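Side-chain contacts in endo-1,4-beta-xylanase (Bacteroides thetaiotaomicron VPI-5482, PDB 3KST), which probably hydrolyses O-glycosidic bonds in the breakdown of xylan, as a calcium-binding member of glycosyl hydrolase family 43: residues A[172-177]-A[201-206]; A[155-160]-A[164-169]. All coordinates share one frame; numbering follows the deposited sequence. Where two conformers were deposited one is given.

Contact 1: A[172-177]-A[201-206]; sequences NQCIKA and YYLIYS
Ile175 sets its CG2 methyl over one face of the Tyr205 ring. This is a CH-pi contact: CG2 lies 3.9 Å from the ring centroid, only 9° off the ring normal. It sits over the ring centre, with CZ closest, 3.9 Å from Ile175 CG2. The isoleucine stands roughly perpendicular to the tyrosine side chain. With chi1 at -60°, CG2 lies opposite the backbone N and over the ring, while CG1 reaches Leu203.

The rest is apolar packing, which for Leu203 holds for one of its two conformers. Ile175 CG1 lies against both leucine methyls, 4.1 Å from Leu203 CD2, and the two residues run past one another head to tail. Leu203 CD1 also reaches Cys174, 3.6 Å from CB and 4.0 Å from SG of that residue.

Two antiparallel sheets of the family 43 beta-propeller fold meet here. Strand 172-175 is an edge strand of one; strand 200-207 belongs to the next. The axes pass 9.3 Å apart at 64°, and no hydrogen bond joins the two segments. Cys174 and Ile175 form a classic beta bulge opposite Ile154. The bulge puts two consecutive side chains on the side facing strand 200-207.

The polar bond of Tyr205 lies outside the pair: its OH is hydrogen-bonded to OE2 of Glu182. The Tyr205 side chain is about 7 Å from that of Glu190, the predicted proton donor.

Contact 2: A[155-160]-A[164-169]; sequences WVAQMT and MSIKTE
Gln158 and Lys167 run alongside each other, both stretched out in the same direction. They lie together along one side of a hairpin-like return at the end of strand 152-158, in a sheet of the beta-propeller. Its single beta bridge is Met159 with Ile166, a non-hydrogen-bonded antiparallel pair. Gln158 CG is anti to the backbone N (chi1 -176°), and its amide comes alongside the aliphatic part of Lys167. Gln158 CD is 3.9 Å from Lys167 CD. The amide NE2 is near the lysine NZ, but no hydrogen bond joins these two nitrogens. The backbones of this pair are bonded: Lys167 N donates to Gln158 O at 2.7 Å, almost straight at 172°.

Ala157 and Ile166 meet on another side of the return. Ala157 CB packs against Ile166 CB at 4.0 Å. Ile166 also touches Phe145 of strand 141-148. The selenomethionine Met159 is bent at its last torsion. Its CE thereby lies 3.5 Å from Ser165 O, and the side chain also packs on Pro141 and Leu143.

Thr160 sits across from Ser165. Its CG2 is 3.8 Å from Ser165 CB. Its OG1 is hydrogen-bonded to Asp162 OD1 within the turn, and Ser165 N makes a weak bond to the same hydroxyl. Thr160 N donates to Ser165 O at 2.8 Å, tilted 31° from the carbonyl plane.

Overall arrangement
Both contacts involve the sheet that holds strands 152-158 and 172-175. Contact 2 stays local: the end of strand 152-158 pairs with the following loop. Contact 1 lies later in the chain and joins this sheet to the one containing strand 200-207. Their centres are 16 Å apart, and Asn172 O probably accepts a hydrogen bond from Val156 N. Cys174 SG also packs on Val156 CG1. Contact 1 is buried and purely apolar across its segments. Contact 2 is partly buried and lies farther from the chain centre. It combines backbone hydrogen bonds with a polar, solvent-reached side and a buried side formed by Ala157, Met159 and Ile166.

Contact 1: A[172-177]-A[201-206]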
loop_
_atom_site.group_PDB
_atom_site.type_symbol
_atom_site.label_atom_id
_atom_site.label_comp_id
_atom_site.label_asym_id
_atom_site.label_seq_id
_atom_site.Cartn_x
_atom_site.Cartn_y
_atom_site.Cartn_z
ATOM N N ASN A 172 10.601 16.358 -0.598
ATOM C CA ASN A 172 9.668 17.130 0.228
ATOM C C ASN A 172 9.114 16.268 1.347
ATOM O O ASN A 172 8.791 15.089 1.132
ATOM C CB ASN A 172 8.497 17.646 -0.613
ATOM C CG ASN A 172 8.793 18.960 -1.289
ATOM O OD1 ASN A 172 8.632 20.022 -0.686
ATOM N ND2 ASN A 172 9.170 18.902 -2.565
ATOM N N GLN A 173 8.960 16.866 2.515
ATOM C CA GLN A 173 8.414 16.185 3.676
ATOM C C GLN A 173 6.886 16.326 3.713
ATOM O O GLN A 173 6.351 17.457 3.705
ATOM C CB GLN A 173 9.043 16.715 4.964
ATOM C CG GLN A 173 8.414 16.076 6.200
ATOM C CD GLN A 173 9.096 16.500 7.445
ATOM O OE1 GLN A 173 10.272 16.231 7.627
ATOM N NE2 GLN A 173 8.340 17.119 8.356
ATOM N N CYS A 174 6.191 15.186 3.833
ATOM C CA CYS A 174 4.721 15.158 3.792
ATOM C C CYS A 174 4.028 15.079 5.172
ATOM O O CYS A 174 3.317 16.002 5.555
ATOM C CB CYS A 174 4.188 14.006 2.908
ATOM S SG CYS A 174 4.930 13.901 1.233
ATOM N N ILE A 175 4.226 13.962 5.878
ATOM C CA ILE A 175 3.498 13.663 7.115
ATOM C C ILE A 175 4.366 12.969 8.185
ATOM O O ILE A 175 5.105 12.038 7.880
ATOM C CB ILE A 175 2.300 12.693 6.802
ATOM C CG1 ILE A 175 1.286 13.273 5.791
ATOM C CG2 ILE A 175 1.591 12.275 8.076
ATOM C CD1 ILE A 175 0.617 14.492 6.265
ATOM N N LYS A 176 4.318 13.484 9.414
ATOM C CA LYS A 176 4.921 12.821 10.575
ATOM C C LYS A 176 3.850 12.619 11.659
ATOM O O LYS A 176 2.794 13.261 11.612
ATOM C CB LYS A 176 6.200 13.518 11.054
ATOM C CG LYS A 176 6.151 14.925 11.529
ATOM C CD LYS A 176 7.604 15.401 11.637
ATOM C CE LYS A 176 7.847 16.441 12.662
ATOM N NZ LYS A 176 9.246 16.952 12.439
ATOM N N ALA A 177 4.111 11.680 12.572
ATOM C CA ALA A 177 3.183 11.356 13.687
ATOM C C ALA A 177 3.199 12.539 14.670
ATOM O O ALA A 177 4.260 12.860 15.242
ATOM C CB ALA A 177 3.591 10.068 14.337
ATOM N N TYR A 201 -5.248 16.814 -3.922
ATOM C CA TYR A 201 -4.421 15.603 -3.747
ATOM C C TYR A 201 -4.632 15.113 -2.326
ATOM O O TYR A 201 -4.450 15.893 -1.377
ATOM C CB TYR A 201 -2.944 15.918 -3.970
ATOM C CG TYR A 201 -2.675 16.416 -5.376
ATOM C CD1 TYR A 201 -2.769 17.779 -5.683
ATOM C CD2 TYR A 201 -2.341 15.534 -6.402
ATOM C CE1 TYR A 201 -2.532 18.253 -6.989
ATOM C CE2 TYR A 201 -2.100 15.996 -7.705
ATOM C CZ TYR A 201 -2.189 17.371 -7.980
ATOM O OH TYR A 201 -1.950 17.875 -9.240
ATOM N N TYR A 202 -5.055 13.847 -2.196
ATOM C CA TYR A 202 -5.350 13.180 -0.934
ATOM C C TYR A 202 -4.278 12.162 -0.639
ATOM O O TYR A 202 -4.069 11.240 -1.460
ATOM C CB TYR A 202 -6.693 12.432 -1.024
ATOM C CG TYR A 202 -7.866 13.341 -1.218
ATOM C CD1 TYR A 202 -8.187 13.833 -2.484
ATOM C CD2 TYR A 202 -8.676 13.722 -0.127
ATOM C CE1 TYR A 202 -9.266 14.673 -2.655
ATOM C CE2 TYR A 202 -9.733 14.569 -0.282
ATOM C CZ TYR A 202 -10.038 15.038 -1.559
ATOM O OH TYR A 202 -11.081 15.885 -1.753
ATOM N N LEU A 203 -3.584 12.358 0.486
ATOM C CA LEU A 203 -2.535 11.454 0.947
ATOM C C LEU A 203 -3.130 10.670 2.109
ATOM O O LEU A 203 -3.379 11.236 3.188
ATOM C CB LEU A 203 -1.278 12.228 1.350
ATOM C CG LEU A 203 0.012 11.475 1.703
ATOM C CD1 LEU A 203 1.187 12.479 1.770
ATOM C CD2 LEU A 203 -0.050 10.660 2.974
ATOM N N ILE A 204 -3.369 9.372 1.873
ATOM C CA ILE A 204 -3.982 8.458 2.830
ATOM C C ILE A 204 -2.845 7.589 3.442
ATOM O O ILE A 204 -2.045 6.939 2.713
ATOM C CB ILE A 204 -5.099 7.629 2.117
ATOM C CG1 ILE A 204 -6.031 8.547 1.289
ATOM C CG2 ILE A 204 -5.866 6.848 3.150
ATOM C CD1 ILE A 204 -6.670 7.881 0.090
ATOM N N TYR A 205 -2.745 7.600 4.769
ATOM C CA TYR A 205 -1.624 6.980 5.465
ATOM C C TYR A 205 -2.020 6.276 6.739
ATOM O O TYR A 205 -3.142 6.490 7.248
ATOM C CB TYR A 205 -0.577 8.093 5.790
ATOM C CG TYR A 205 -1.096 9.136 6.767
ATOM C CD1 TYR A 205 -1.761 10.286 6.313
ATOM C CD2 TYR A 205 -0.933 8.965 8.154
ATOM C CE1 TYR A 205 -2.267 11.244 7.240
ATOM C CE2 TYR A 205 -1.447 9.915 9.084
ATOM C CZ TYR A 205 -2.091 11.055 8.603
ATOM O OH TYR A 205 -2.620 11.983 9.474
ATOM N N SER A 206 -1.087 5.482 7.258
ATOM C CA SER A 206 -1.254 4.800 8.547
ATOM C C SER A 206 -0.304 5.378 9.612
ATOM O O SER A 206 0.794 5.831 9.293
ATOM C CB SER A 206 -1.015 3.297 8.395
ATOM O OG SER A 206 -1.868 2.702 7.430
#

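Contact 2: A[155-160]-A[164-169]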
loop_
_atom_site.group_PDB
_atom_site.type_symbol
_atom_site.label_atom_id
_atom_site.label_comp_id
_atom_site.label_asym_id
_atom_site.label_seq_id
_atom_site.Cartn_x
_atom_site.Cartn_y
_atom_site.Cartn_z
ATOM N N TRP A 155 7.765 10.936 3.018
ATOM C CA TRP A 155 8.395 11.882 2.087
ATOM C C TRP A 155 7.875 11.648 0.677
ATOM O O TRP A 155 7.233 10.641 0.382
ATOM C CB TRP A 155 9.922 11.689 2.119
ATOM C CG TRP A 155 10.548 12.269 3.332
ATOM C CD1 TRP A 155 10.522 11.768 4.593
ATOM C CD2 TRP A 155 11.256 13.490 3.402
ATOM N NE1 TRP A 155 11.207 12.586 5.455
ATOM C CE2 TRP A 155 11.675 13.657 4.744
ATOM C CE3 TRP A 155 11.618 14.450 2.451
ATOM C CZ2 TRP A 155 12.422 14.771 5.167
ATOM C CZ3 TRP A 155 12.348 15.553 2.864
ATOM C CH2 TRP A 155 12.709 15.719 4.219
ATOM N N VAL A 156 8.140 12.596 -0.212
ATOM C CA VAL A 156 7.845 12.439 -1.621
ATOM C C VAL A 156 9.007 13.022 -2.410
ATOM O O VAL A 156 9.725 13.904 -1.886
ATOM C CB VAL A 156 6.525 13.160 -2.005
ATOM C CG1 VAL A 156 6.671 14.708 -1.767
ATOM C CG2 VAL A 156 6.083 12.817 -3.459
ATOM N N ALA A 157 9.212 12.474 -3.609
ATOM C CA ALA A 157 10.152 13.015 -4.591
ATOM C C ALA A 157 9.644 12.673 -5.983
ATOM O O ALA A 157 8.993 11.682 -6.168
ATOM C CB ALA A 157 11.529 12.434 -4.407
ATOM N N GLN A 158 9.948 13.527 -6.954
ATOM C CA GLN A 158 9.622 13.244 -8.346
ATOM C C GLN A 158 10.559 12.132 -8.812
ATOM O O GLN A 158 11.728 12.084 -8.389
ATOM C CB GLN A 158 9.846 14.503 -9.187
ATOM C CG GLN A 158 9.459 14.387 -10.636
ATOM C CD GLN A 158 9.894 15.593 -11.452
ATOM O OE1 GLN A 158 10.127 16.678 -10.911
ATOM N NE2 GLN A 158 9.990 15.409 -12.779
HETATM N N MSE A 159 10.044 11.222 -9.641
HETATM C CA MSE A 159 10.873 10.160 -10.226
HETATM C C MSE A 159 11.405 10.608 -11.585
HETATM O O MSE A 159 10.862 11.519 -12.218
HETATM C CB MSE A 159 10.098 8.841 -10.444
HETATM C CG MSE A 159 9.446 8.257 -9.205
HETATM SE SE MSE A 159 9.291 6.326 -9.301
HETATM C CE MSE A 159 11.101 5.912 -8.878
ATOM N N THR A 160 12.460 9.938 -12.044
ATOM C CA THR A 160 12.923 10.124 -13.418
ATOM C C THR A 160 11.878 9.498 -14.386
ATOM O O THR A 160 10.941 8.802 -13.950
ATOM C CB THR A 160 14.327 9.528 -13.612
ATOM O OG1 THR A 160 14.327 8.155 -13.214
ATOM C CG2 THR A 160 15.370 10.270 -12.743
HETATM N N MSE A 164 12.942 4.505 -12.353
HETATM C CA MSE A 164 14.018 3.746 -11.742
HETATM C C MSE A 164 14.766 4.564 -10.665
HETATM O O MSE A 164 15.461 4.010 -9.843
HETATM C CB MSE A 164 14.980 3.325 -12.877
HETATM C CG MSE A 164 15.702 2.030 -12.661
HETATM SE SE MSE A 164 14.608 0.451 -13.031
HETATM C CE MSE A 164 12.835 1.232 -12.998
ATOM N N SER A 165 14.646 5.887 -10.715
ATOM C CA SER A 165 15.351 6.769 -9.777
ATOM C C SER A 165 14.458 7.897 -9.318
ATOM O O SER A 165 13.496 8.251 -10.018
ATOM C CB SER A 165 16.537 7.426 -10.485
ATOM O OG SER A 165 17.421 6.495 -11.076
ATOM N N ILE A 166 14.788 8.449 -8.153
ATOM C CA ILE A 166 14.134 9.672 -7.658
ATOM C C ILE A 166 15.045 10.859 -7.936
ATOM O O ILE A 166 16.267 10.707 -7.987
ATOM C CB ILE A 166 13.751 9.626 -6.164
ATOM C CG1 ILE A 166 14.921 9.371 -5.219
ATOM C CG2 ILE A 166 12.702 8.542 -5.923
ATOM C CD1 ILE A 166 14.550 9.757 -3.764
ATOM N N LYS A 167 14.446 12.031 -8.116
ATOM C CA LYS A 167 15.173 13.282 -8.300
ATOM C C LYS A 167 15.303 13.824 -6.900
ATOM O O LYS A 167 14.367 14.435 -6.394
ATOM C CB LYS A 167 14.396 14.230 -9.215
ATOM C CG LYS A 167 14.260 13.712 -10.611
ATOM C CD LYS A 167 13.684 14.799 -11.510
ATOM C CE LYS A 167 13.755 14.411 -12.951
ATOM N NZ LYS A 167 13.604 15.625 -13.808
ATOM N N THR A 168 16.468 13.608 -6.278
ATOM C CA THR A 168 16.671 14.013 -4.865
ATOM C C THR A 168 16.506 15.493 -4.563
ATOM O O THR A 168 16.113 15.840 -3.445
ATOM C CB THR A 168 17.954 13.454 -4.231
ATOM O OG1 THR A 168 19.111 13.870 -4.956
ATOM C CG2 THR A 168 17.912 11.907 -4.236
ATOM N N GLU A 169 16.759 16.360 -5.553
ATOM C CA GLU A 169 16.499 17.791 -5.387
ATOM C C GLU A 169 15.000 18.143 -5.217
ATOM O O GLU A 169 14.689 19.260 -4.812
ATOM C CB GLU A 169 17.101 18.612 -6.547
ATOM C CG GLU A 169 16.370 18.608 -7.923
ATOM C CD GLU A 169 16.480 17.331 -8.750
ATOM O OE1 GLU A 169 17.266 16.400 -8.415
ATOM O OE2 GLU A 169 15.767 17.294 -9.780
#